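Local atomic coordinates of putative cytochrome P450 YjiB (Bacillus subtilis subsp. subtilis, PDB entry 4RM4), a protein that binds heme and probably acts as a cytochrome P450 monooxygenase, inserting one atom of molecular oxygen into organic substrates. Residues W29-V39 / S49-K57. Sequence-based numbering, arbitrary orientation.
Sequences WYESMRKDAPV and SVFLYDDVK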
loop_
_atom_site.group_PDB
_atom_site.type_symbol
_atom_site.label_atom_id
_atom_site.label_comp_id
_atom_site.label_asym_id
_atom_site.label_seq_id
_atom_site.Cartn_x
_atom_site.Cartn_y
_atom_site.Cartn_z
ATOM N N TRP A 29 10.680 5.592 -18.334
ATOM C CA TRP A 29 9.665 6.531 -18.798
ATOM C C TRP A 29 9.491 7.708 -17.842
ATOM O O TRP A 29 9.446 8.854 -18.283
ATOM C CB TRP A 29 8.324 5.841 -19.053
ATOM C CG TRP A 29 7.252 6.802 -19.498
ATOM C CD1 TRP A 29 7.199 7.484 -20.680
ATOM C CD2 TRP A 29 6.088 7.187 -18.761
ATOM N NE1 TRP A 29 6.074 8.274 -20.720
ATOM C CE2 TRP A 29 5.375 8.111 -19.554
ATOM C CE3 TRP A 29 5.578 6.842 -17.503
ATOM C CZ2 TRP A 29 4.179 8.686 -19.134
ATOM C CZ3 TRP A 29 4.397 7.421 -17.085
ATOM C CH2 TRP A 29 3.712 8.333 -17.898
ATOM N N TYR A 30 9.375 7.427 -16.542
ATOM C CA TYR A 30 9.350 8.490 -15.542
ATOM C C TYR A 30 10.550 9.425 -15.748
ATOM O O TYR A 30 10.413 10.642 -15.712
ATOM C CB TYR A 30 9.447 7.912 -14.123
ATOM C CG TYR A 30 8.278 7.058 -13.648
ATOM C CD1 TYR A 30 8.471 6.068 -12.687
ATOM C CD2 TYR A 30 6.992 7.264 -14.127
ATOM C CE1 TYR A 30 7.417 5.284 -12.232
ATOM C CE2 TYR A 30 5.928 6.493 -13.673
ATOM C CZ TYR A 30 6.152 5.503 -12.729
ATOM O OH TYR A 30 5.113 4.730 -12.268
ATOM N N GLU A 31 11.733 8.842 -15.921
ATOM C CA GLU A 31 12.944 9.640 -16.076
ATOM C C GLU A 31 12.852 10.565 -17.285
ATOM O O GLU A 31 13.269 11.723 -17.218
ATOM C CB GLU A 31 14.206 8.770 -16.171
ATOM C CG GLU A 31 15.486 9.600 -16.363
ATOM C CD GLU A 31 16.729 8.870 -15.905
ATOM O OE1 GLU A 31 16.657 7.641 -15.691
ATOM O OE2 GLU A 31 17.784 9.527 -15.761
ATOM N N SER A 32 12.272 10.065 -18.374
ATOM C CA SER A 32 12.101 10.880 -19.569
ATOM C C SER A 32 11.111 12.034 -19.334
ATOM O O SER A 32 11.339 13.152 -19.792
ATOM C CB SER A 32 11.691 10.021 -20.767
ATOM O OG SER A 32 10.328 9.675 -20.716
ATOM N N MET A 33 10.027 11.774 -18.603
ATOM C CA MET A 33 9.063 12.831 -18.281
ATOM C C MET A 33 9.641 13.875 -17.326
ATOM O O MET A 33 9.438 15.066 -17.510
ATOM C CB MET A 33 7.765 12.238 -17.706
ATOM C CG MET A 33 7.133 11.190 -18.601
ATOM S SD MET A 33 6.438 11.846 -20.137
ATOM C CE MET A 33 5.052 12.797 -19.499
ATOM N N ARG A 34 10.349 13.439 -16.291
ATOM C CA ARG A 34 10.960 14.411 -15.387
ATOM C C ARG A 34 11.840 15.383 -16.169
ATOM O O ARG A 34 11.866 16.595 -15.893
ATOM C CB ARG A 34 11.788 13.716 -14.311
ATOM C CG ARG A 34 10.950 12.993 -13.276
ATOM C CD ARG A 34 11.782 12.695 -12.043
ATOM N NE ARG A 34 12.981 11.887 -12.312
ATOM C CZ ARG A 34 12.975 10.565 -12.479
ATOM N NH1 ARG A 34 14.108 9.906 -12.699
ATOM N NH2 ARG A 34 11.836 9.896 -12.443
ATOM N N LYS A 35 12.544 14.836 -17.156
ATOM C CA LYS A 35 13.474 15.618 -17.962
ATOM C C LYS A 35 12.788 16.431 -19.060
ATOM O O LYS A 35 13.096 17.611 -19.251
ATOM C CB LYS A 35 14.531 14.697 -18.580
ATOM C CG LYS A 35 15.903 14.808 -17.933
ATOM C CD LYS A 35 16.570 16.132 -18.294
ATOM C CE LYS A 35 18.039 16.147 -17.896
ATOM N NZ LYS A 35 18.772 17.294 -18.510
ATOM N N ASP A 36 11.861 15.797 -19.770
ATOM C CA ASP A 36 11.265 16.374 -20.979
ATOM C C ASP A 36 9.874 16.984 -20.814
ATOM O O ASP A 36 9.527 17.912 -21.542
ATOM C CB ASP A 36 11.207 15.325 -22.087
ATOM C CG ASP A 36 12.576 14.908 -22.564
ATOM O OD1 ASP A 36 13.502 15.744 -22.495
ATOM O OD2 ASP A 36 12.729 13.747 -22.994
ATOM N N ALA A 37 9.069 16.452 -19.893
ATOM C CA ALA A 37 7.695 16.927 -19.722
ATOM C C ALA A 37 7.232 16.764 -18.275
ATOM O O ALA A 37 6.298 16.005 -18.005
ATOM C CB ALA A 37 6.735 16.173 -20.682
ATOM N N PRO A 38 7.882 17.473 -17.341
ATOM C CA PRO A 38 7.599 17.193 -15.924
ATOM C C PRO A 38 6.173 17.527 -15.480
ATOM O O PRO A 38 5.718 16.968 -14.485
ATOM C CB PRO A 38 8.622 18.060 -15.170
ATOM C CG PRO A 38 8.986 19.174 -16.155
ATOM C CD PRO A 38 8.898 18.530 -17.518
ATOM N N VAL A 39 5.506 18.444 -16.174
ATOM C CA VAL A 39 4.110 18.754 -15.894
ATOM C C VAL A 39 3.342 18.694 -17.213
ATOM O O VAL A 39 3.462 19.571 -18.045
ATOM C CB VAL A 39 3.935 20.138 -15.243
ATOM C CG1 VAL A 39 2.462 20.424 -15.000
ATOM C CG2 VAL A 39 4.713 20.204 -13.936
ATOM N N SER A 49 -0.389 15.287 -15.371
ATOM C CA SER A 49 0.526 14.360 -14.707
ATOM C C SER A 49 1.763 15.118 -14.226
ATOM O O SER A 49 2.320 15.939 -14.942
ATOM C CB SER A 49 0.915 13.211 -15.646
ATOM O OG SER A 49 -0.203 12.366 -15.860
ATOM N N VAL A 50 2.174 14.866 -12.991
ATOM C CA VAL A 50 3.258 15.620 -12.382
ATOM C C VAL A 50 4.330 14.616 -11.939
ATOM O O VAL A 50 4.003 13.624 -11.309
ATOM C CB VAL A 50 2.752 16.478 -11.197
ATOM C CG1 VAL A 50 3.914 17.055 -10.442
ATOM C CG2 VAL A 50 1.850 17.610 -11.718
ATOM N N PHE A 51 5.592 14.860 -12.297
ATOM C CA PHE A 51 6.640 13.847 -12.148
ATOM C C PHE A 51 7.833 14.205 -11.246
ATOM O O PHE A 51 8.573 13.311 -10.836
ATOM C CB PHE A 51 7.182 13.434 -13.529
ATOM C CG PHE A 51 6.170 12.720 -14.394
ATOM C CD1 PHE A 51 6.014 11.351 -14.308
ATOM C CD2 PHE A 51 5.377 13.429 -15.292
ATOM C CE1 PHE A 51 5.064 10.687 -15.103
ATOM C CE2 PHE A 51 4.431 12.777 -16.083
ATOM C CZ PHE A 51 4.279 11.403 -15.985
ATOM N N LEU A 52 8.040 15.490 -10.959
ATOM C CA LEU A 52 9.190 15.903 -10.146
ATOM C C LEU A 52 8.879 15.855 -8.657
ATOM O O LEU A 52 7.764 16.149 -8.239
ATOM C CB LEU A 52 9.654 17.322 -10.513
ATOM C CG LEU A 52 10.271 17.592 -11.890
ATOM C CD1 LEU A 52 10.585 19.067 -12.058
ATOM C CD2 LEU A 52 11.535 16.763 -12.097
ATOM N N TYR A 53 9.873 15.499 -7.856
ATOM C CA TYR A 53 9.668 15.403 -6.406
ATOM C C TYR A 53 9.002 16.643 -5.760
ATOM O O TYR A 53 8.014 16.520 -5.042
ATOM C CB TYR A 53 10.991 15.073 -5.710
ATOM C CG TYR A 53 10.877 14.874 -4.217
ATOM C CD1 TYR A 53 10.737 13.599 -3.666
ATOM C CD2 TYR A 53 10.910 15.963 -3.359
ATOM C CE1 TYR A 53 10.634 13.426 -2.281
ATOM C CE2 TYR A 53 10.796 15.806 -2.002
ATOM C CZ TYR A 53 10.661 14.542 -1.463
ATOM O OH TYR A 53 10.567 14.421 -0.093
ATOM N N ASP A 54 9.542 17.840 -5.977
ATOM C CA ASP A 54 8.931 19.013 -5.348
ATOM C C ASP A 54 7.478 19.238 -5.793
ATOM O O ASP A 54 6.607 19.583 -4.986
ATOM C CB ASP A 54 9.779 20.275 -5.586
ATOM C CG ASP A 54 11.134 20.207 -4.897
ATOM O OD1 ASP A 54 11.305 19.367 -3.986
ATOM O OD2 ASP A 54 12.026 21.000 -5.263
ATOM N N ASP A 55 7.209 19.037 -7.080
ATOM C CA ASP A 55 5.864 19.220 -7.601
ATOM C C ASP A 55 4.908 18.164 -7.042
ATOM O O ASP A 55 3.815 18.493 -6.558
ATOM C CB ASP A 55 5.877 19.192 -9.128
ATOM C CG ASP A 55 6.677 20.337 -9.720
ATOM O OD1 ASP A 55 6.865 21.332 -8.998
ATOM O OD2 ASP A 55 7.103 20.243 -10.893
ATOM N N VAL A 56 5.326 16.908 -7.105
ATOM C CA VAL A 56 4.523 15.818 -6.556
ATOM C C VAL A 56 4.215 16.045 -5.076
ATOM O O VAL A 56 3.078 15.893 -4.639
ATOM C CB VAL A 56 5.212 14.445 -6.721
ATOM C CG1 VAL A 56 4.503 13.394 -5.852
ATOM C CG2 VAL A 56 5.215 14.018 -8.177
ATOM N N LYS A 57 5.226 16.410 -4.295
ATOM C CA LYS A 57 5.034 16.540 -2.849
ATOM C C LYS A 57 4.091 17.707 -2.527
ATOM O O LYS A 57 3.245 17.615 -1.626
ATOM C CB LYS A 57 6.384 16.704 -2.140
ATOM C CG LYS A 57 6.312 16.467 -0.643
ATOM C CD LYS A 57 7.690 16.414 -0.018
ATOM C CE LYS A 57 7.621 16.020 1.452
ATOM N NZ LYS A 57 9.002 15.835 1.983
HETATM O O HOH W 1 6.668 17.771 -11.922
#
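With CG anti to its own carbonyl carbon (chi1 -66°), F51 carries its ring against helix 27-36, where W29, whose CG lies opposite its backbone N (chi1 178°), swings its indole round to meet the far end of the phenyl group, an example of how one aromatic residue just past a strand can tie a hairpin to the helix before it. The two rings form a T-shaped pair: the edge of F51 faces the six-membered ring of W29, the planes standing at 88° and the centroids 5.3 Å apart. M33 supplies the lid. Its CB sits almost centrally over one face of the phenyl ring, a CH-pi contact 3.6 Å from the centroid, and its bent chain carries CE to within 3.5 Å of F51 CE2, while the sulfur makes a more oblique Met-aromatic approach. CD2 of Y30 closes on the ring edge, and CG of R34 lies beside F51 CB; the guanidinium of R34 turns instead to S316 and E321. F313 stacks on the F51 ring as well. Were F51 replaced by alanine, the W29 indole would probably lose the edge set against its face and M33 CB the ring it rests on, opening a gap between helix and strand end.

The backbone fixes the register next to this cluster. F51 N donates to P38 O (3.0 Å), and the same oxygen accepts from a water that also takes the N-H of L52 and donates to D55 OD2, linking the chain before the strand to the start of helix 53-61. P38 CB packs on L52 CG at 3.7 Å. Beyond it, V39 and V50 form an antiparallel non-hydrogen-bonded pair, the base of a beta hairpin flanked by two helices in the N-terminal beta-rich region of the cytochrome P450 fold.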